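Local coordinates for HMG-CoA Lyase (PDB 1YDO), which belongs to the HMGL-like family of TIM-barrel proteins, its chain folded as a parallel eight-stranded barrel with helices on the outside, at residues Val23-Asn35 with Pro57-Asp70. Residues are numbered along the deposited sequence; the frame is centred on the assembly and turned at random.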
loop_
_atom_site.group_PDB
_atom_site.type_symbol
_atom_site.label_atom_id
_atom_site.label_comp_id
_atom_site.label_asym_id
_atom_site.label_seq_id
_atom_site.Cartn_x
_atom_site.Cartn_y
_atom_site.Cartn_z
ATOM N N VAL A 23 0.458 22.562 9.992
ATOM C CA VAL A 23 -0.231 23.675 9.364
ATOM C C VAL A 23 -1.557 23.913 10.043
ATOM O O VAL A 23 -2.274 22.969 10.356
ATOM C CB VAL A 23 -0.497 23.401 7.890
ATOM C CG1 VAL A 23 -1.224 24.597 7.278
ATOM C CG2 VAL A 23 0.823 23.126 7.162
ATOM N N TRP A 24 -1.898 25.174 10.269
ATOM C CA TRP A 24 -3.162 25.453 10.923
ATOM C C TRP A 24 -4.286 25.686 9.920
ATOM O O TRP A 24 -4.194 26.540 9.040
ATOM C CB TRP A 24 -3.036 26.659 11.857
ATOM C CG TRP A 24 -4.291 26.909 12.661
ATOM C CD1 TRP A 24 -4.778 26.157 13.698
ATOM C CD2 TRP A 24 -5.242 27.963 12.452
ATOM N NE1 TRP A 24 -5.978 26.681 14.144
ATOM C CE2 TRP A 24 -6.284 27.784 13.393
ATOM C CE3 TRP A 24 -5.316 29.035 11.554
ATOM C CZ2 TRP A 24 -7.384 28.642 13.465
ATOM C CZ3 TRP A 24 -6.410 29.892 11.625
ATOM C CH2 TRP A 24 -7.433 29.686 12.574
ATOM N N ILE A 25 -5.343 24.897 10.052
ATOM C CA ILE A 25 -6.497 25.026 9.188
ATOM C C ILE A 25 -7.489 25.938 9.885
ATOM O O ILE A 25 -7.881 25.686 11.024
ATOM C CB ILE A 25 -7.176 23.667 8.945
ATOM C CG1 ILE A 25 -6.211 22.731 8.219
ATOM C CG2 ILE A 25 -8.483 23.868 8.167
ATOM C CD1 ILE A 25 -5.819 23.223 6.847
ATOM N N ALA A 26 -7.892 26.996 9.199
ATOM C CA ALA A 26 -8.838 27.931 9.775
ATOM C C ALA A 26 -9.981 27.164 10.408
ATOM O O ALA A 26 -10.501 26.211 9.827
ATOM C CB ALA A 26 -9.363 28.857 8.711
ATOM N N THR A 27 -10.359 27.595 11.605
ATOM C CA THR A 27 -11.433 26.978 12.351
ATOM C C THR A 27 -12.652 26.785 11.455
ATOM O O THR A 27 -13.286 25.733 11.492
ATOM C CB THR A 27 -11.782 27.838 13.584
ATOM O OG1 THR A 27 -12.896 27.272 14.285
ATOM C CG2 THR A 27 -12.100 29.268 13.156
ATOM N N GLU A 28 -12.971 27.772 10.624
ATOM C CA GLU A 28 -14.134 27.632 9.752
ATOM C C GLU A 28 -13.949 26.516 8.745
ATOM O O GLU A 28 -14.791 25.632 8.634
ATOM C CB GLU A 28 -14.431 28.955 9.027
ATOM C CG GLU A 28 -14.839 30.090 9.966
ATOM C CD GLU A 28 -15.964 29.678 10.914
ATOM O OE1 GLU A 28 -17.058 29.298 10.424
ATOM O OE2 GLU A 28 -15.744 29.733 12.147
ATOM N N ASP A 29 -12.839 26.560 8.017
ATOM C CA ASP A 29 -12.530 25.547 7.012
ATOM C C ASP A 29 -12.695 24.136 7.569
ATOM O O ASP A 29 -13.176 23.242 6.880
ATOM C CB ASP A 29 -11.098 25.717 6.500
ATOM C CG ASP A 29 -10.940 26.931 5.630
ATOM O OD1 ASP A 29 -9.783 27.298 5.322
ATOM O OD2 ASP A 29 -11.978 27.516 5.240
ATOM N N LYS A 30 -12.273 23.931 8.811
ATOM C CA LYS A 30 -12.403 22.615 9.412
ATOM C C LYS A 30 -13.868 22.216 9.296
ATOM O O LYS A 30 -14.193 21.140 8.791
ATOM C CB LYS A 30 -12.000 22.628 10.886
ATOM C CG LYS A 30 -10.501 22.712 11.159
ATOM C CD LYS A 30 -10.250 22.386 12.637
ATOM C CE LYS A 30 -8.776 22.453 13.060
ATOM N NZ LYS A 30 -8.222 23.838 13.131
ATOM N N ILE A 31 -14.754 23.100 9.749
ATOM C CA ILE A 31 -16.185 22.852 9.696
ATOM C C ILE A 31 -16.624 22.543 8.274
ATOM O O ILE A 31 -17.282 21.532 8.019
ATOM C CB ILE A 31 -16.964 24.067 10.193
ATOM C CG1 ILE A 31 -16.521 24.394 11.616
ATOM C CG2 ILE A 31 -18.466 23.783 10.149
ATOM C CD1 ILE A 31 -17.094 25.672 12.142
ATOM N N THR A 32 -16.251 23.411 7.345
ATOM C CA THR A 32 -16.630 23.216 5.961
ATOM C C THR A 32 -16.221 21.837 5.445
ATOM O O THR A 32 -16.960 21.213 4.677
ATOM C CB THR A 32 -15.985 24.261 5.075
ATOM O OG1 THR A 32 -16.121 25.557 5.675
ATOM C CG2 THR A 32 -16.653 24.253 3.729
ATOM N N TRP A 33 -15.046 21.365 5.869
ATOM C CA TRP A 33 -14.530 20.060 5.437
ATOM C C TRP A 33 -15.220 18.891 6.111
ATOM O O TRP A 33 -15.461 17.855 5.482
ATOM C CB TRP A 33 -13.031 19.960 5.703
ATOM C CG TRP A 33 -12.428 18.694 5.229
ATOM C CD1 TRP A 33 -12.514 18.163 3.984
ATOM C CD2 TRP A 33 -11.580 17.827 5.980
ATOM N NE1 TRP A 33 -11.764 17.012 3.906
ATOM C CE2 TRP A 33 -11.188 16.783 5.122
ATOM C CE3 TRP A 33 -11.118 17.830 7.299
ATOM C CZ2 TRP A 33 -10.346 15.757 5.538
ATOM C CZ3 TRP A 33 -10.273 16.804 7.714
ATOM C CH2 TRP A 33 -9.902 15.782 6.837
ATOM N N ILE A 34 -15.511 19.058 7.399
ATOM C CA ILE A 34 -16.178 18.023 8.178
ATOM C C ILE A 34 -17.612 17.888 7.696
ATOM O O ILE A 34 -18.211 16.816 7.806
ATOM C CB ILE A 34 -16.164 18.365 9.682
ATOM C CG1 ILE A 34 -14.714 18.405 10.186
ATOM C CG2 ILE A 34 -16.955 17.327 10.471
ATOM C CD1 ILE A 34 -14.572 18.641 11.680
ATOM N N ASN A 35 -18.154 18.976 7.154
ATOM C CA ASN A 35 -19.508 18.956 6.630
ATOM C C ASN A 35 -19.547 18.029 5.432
ATOM O O ASN A 35 -20.416 17.170 5.329
ATOM C CB ASN A 35 -19.941 20.362 6.235
ATOM C CG ASN A 35 -20.357 21.187 7.431
ATOM O OD1 ASN A 35 -20.551 22.396 7.313
ATOM N ND2 ASN A 35 -20.508 20.537 8.593
ATOM N N PRO A 57 -2.130 22.629 19.683
ATOM C CA PRO A 57 -2.461 23.945 19.136
ATOM C C PRO A 57 -3.179 23.912 17.797
ATOM O O PRO A 57 -3.911 24.845 17.465
ATOM C CB PRO A 57 -1.105 24.637 19.064
ATOM C CG PRO A 57 -0.166 23.494 18.817
ATOM C CD PRO A 57 -0.671 22.460 19.786
ATOM N N ALA A 58 -2.982 22.840 17.034
ATOM C CA ALA A 58 -3.625 22.708 15.728
ATOM C C ALA A 58 -5.123 22.457 15.879
ATOM O O ALA A 58 -5.899 22.635 14.940
ATOM C CB ALA A 58 -2.983 21.571 14.944
ATOM N N LEU A 59 -5.525 22.047 17.069
ATOM C CA LEU A 59 -6.925 21.778 17.313
ATOM C C LEU A 59 -7.417 22.526 18.547
ATOM O O LEU A 59 -8.176 21.989 19.348
ATOM C CB LEU A 59 -7.131 20.268 17.474
ATOM C CG LEU A 59 -6.909 19.394 16.229
ATOM C CD1 LEU A 59 -7.009 17.917 16.616
ATOM C CD2 LEU A 59 -7.949 19.733 15.163
ATOM N N ARG A 60 -6.983 23.773 18.697
ATOM C CA ARG A 60 -7.405 24.570 19.841
ATOM C C ARG A 60 -8.864 24.981 19.731
ATOM O O ARG A 60 -9.473 25.404 20.714
ATOM C CB ARG A 60 -6.520 25.810 19.985
ATOM C CG ARG A 60 -6.232 26.545 18.695
ATOM C CD ARG A 60 -5.103 27.550 18.906
ATOM N NE ARG A 60 -4.557 28.094 17.650
ATOM C CZ ARG A 60 -5.135 29.035 16.896
ATOM N NH1 ARG A 60 -6.299 29.565 17.256
ATOM N NH2 ARG A 60 -4.542 29.449 15.779
ATOM N N ASP A 61 -9.424 24.830 18.534
ATOM C CA ASP A 61 -10.814 25.197 18.290
ATOM C C ASP A 61 -11.769 24.031 18.431
ATOM O O ASP A 61 -12.834 24.014 17.817
ATOM C CB ASP A 61 -10.956 25.825 16.893
ATOM C CG ASP A 61 -10.380 24.952 15.786
ATOM O OD1 ASP A 61 -10.274 25.459 14.649
ATOM O OD2 ASP A 61 -10.044 23.775 16.050
ATOM N N ALA A 62 -11.397 23.067 19.263
ATOM C CA ALA A 62 -12.231 21.888 19.459
ATOM C C ALA A 62 -13.683 22.226 19.800
ATOM O O ALA A 62 -14.603 21.833 19.081
ATOM C CB ALA A 62 -11.636 21.001 20.554
ATOM N N ILE A 63 -13.886 22.941 20.903
ATOM C CA ILE A 63 -15.230 23.301 21.336
ATOM C C ILE A 63 -16.001 24.095 20.276
ATOM O O ILE A 63 -17.217 23.952 20.147
ATOM C CB ILE A 63 -15.194 24.106 22.655
ATOM C CG1 ILE A 63 -14.037 25.112 22.642
ATOM C CG2 ILE A 63 -15.093 23.157 23.832
ATOM C CD1 ILE A 63 -12.642 24.499 22.787
ATOM N N ASP A 64 -15.285 24.923 19.523
ATOM C CA ASP A 64 -15.900 25.724 18.476
ATOM C C ASP A 64 -16.355 24.858 17.294
ATOM O O ASP A 64 -17.477 25.002 16.782
ATOM C CB ASP A 64 -14.922 26.798 17.976
ATOM C CG ASP A 64 -14.660 27.890 19.008
ATOM O OD1 ASP A 64 -15.616 28.588 19.412
ATOM O OD2 ASP A 64 -13.491 28.052 19.419
ATOM N N VAL A 65 -15.485 23.951 16.860
ATOM C CA VAL A 65 -15.818 23.083 15.742
ATOM C C VAL A 65 -16.902 22.101 16.130
ATOM O O VAL A 65 -17.762 21.769 15.325
ATOM C CB VAL A 65 -14.570 22.294 15.222
ATOM C CG1 VAL A 65 -13.990 21.430 16.324
ATOM C CG2 VAL A 65 -14.960 21.421 14.029
ATOM N N ALA A 66 -16.865 21.650 17.374
ATOM C CA ALA A 66 -17.842 20.680 17.850
ATOM C C ALA A 66 -19.271 21.212 17.772
ATOM O O ALA A 66 -20.225 20.431 17.759
ATOM C CB ALA A 66 -17.508 20.262 19.288
ATOM N N LYS A 67 -19.414 22.538 17.724
ATOM C CA LYS A 67 -20.729 23.181 17.658
ATOM C C LYS A 67 -20.988 23.779 16.290
ATOM O O LYS A 67 -22.094 24.238 16.015
ATOM C CB LYS A 67 -20.838 24.283 18.717
ATOM C CG LYS A 67 -20.837 23.779 20.147
ATOM C CD LYS A 67 -20.824 24.925 21.140
ATOM C CE LYS A 67 -20.869 24.416 22.576
ATOM N NZ LYS A 67 -20.746 25.529 23.570
ATOM N N GLY A 68 -19.972 23.771 15.435
ATOM C CA GLY A 68 -20.131 24.329 14.104
ATOM C C GLY A 68 -20.583 23.351 13.031
ATOM O O GLY A 68 -21.325 23.728 12.119
ATOM N N ILE A 69 -20.140 22.099 13.132
ATOM C CA ILE A 69 -20.488 21.075 12.151
ATOM C C ILE A 69 -21.992 20.957 11.914
ATOM O O ILE A 69 -22.801 21.348 12.755
ATOM C CB ILE A 69 -19.978 19.690 12.578
ATOM C CG1 ILE A 69 -20.720 19.230 13.837
ATOM C CG2 ILE A 69 -18.480 19.738 12.828
ATOM C CD1 ILE A 69 -20.566 17.749 14.135
ATOM N N ASP A 70 -22.355 20.410 10.760
ATOM C CA ASP A 70 -23.756 20.226 10.412
ATOM C C ASP A 70 -24.406 19.131 11.241
ATOM O O ASP A 70 -25.567 19.241 11.624
ATOM C CB ASP A 70 -23.897 19.888 8.930
ATOM C CG ASP A 70 -23.793 21.098 8.058
ATOM O OD1 ASP A 70 -23.555 20.921 6.844
ATOM O OD2 ASP A 70 -23.965 22.224 8.591
#
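Lys30 reaches from helix 27-38 to Asp61, just ahead of helix 62-68, and joins two neighbouring outer helices of a TIM barrel together with the loops that lead into them. Over the short segments 27-35 and 62-68 the helix axes run roughly parallel, 39° between their directions and 9.4 Å apart at closest approach. Lysine and aspartate come from opposite directions: the long Lys30 chain stays extended as far as CE and then bends, and NZ meets Asp61 OD1 on its syn side at 3.0 Å in a salt bridge, with a weak bond to OD2. Lys30 NZ also donates to Ala58 O at 3.2 Å, nearly along the C=O axis, and to Ile25 O at 2.8 Å, within that carbonyl's plane. One buried cation thus ties both incoming loops together.

Further out, the Arg60 guanidinium lies flat on the Trp24 indole, planes 11° apart, in an off-centre cation-pi stack; Ala26 CA lies over the opposite face, toward the rim. With chi1 at -175°, the Trp24 ring points away from its own amide nitrogen and across to Arg60.

Between the helices the packing is mostly apolar. Val65 CG2 touches Ile34 CD1 at 3.7 Å, the two side chains crossing at about a right angle, while Ile31 slides past Val65 in the opposite sense and lays its CG2 against Gly68 O at 3.5 Å. Ile34 and Val65 also rest on strand 44-49, through Ile47 and Thr48 respectively. Beyond helix 62-68, the Asn35 amide stacks on the carboxylate of Asp70, which is salt-bridged to Arg39. Beside this pair, Ile34 CG2 meets Ile69 CG2 at 3.7 Å.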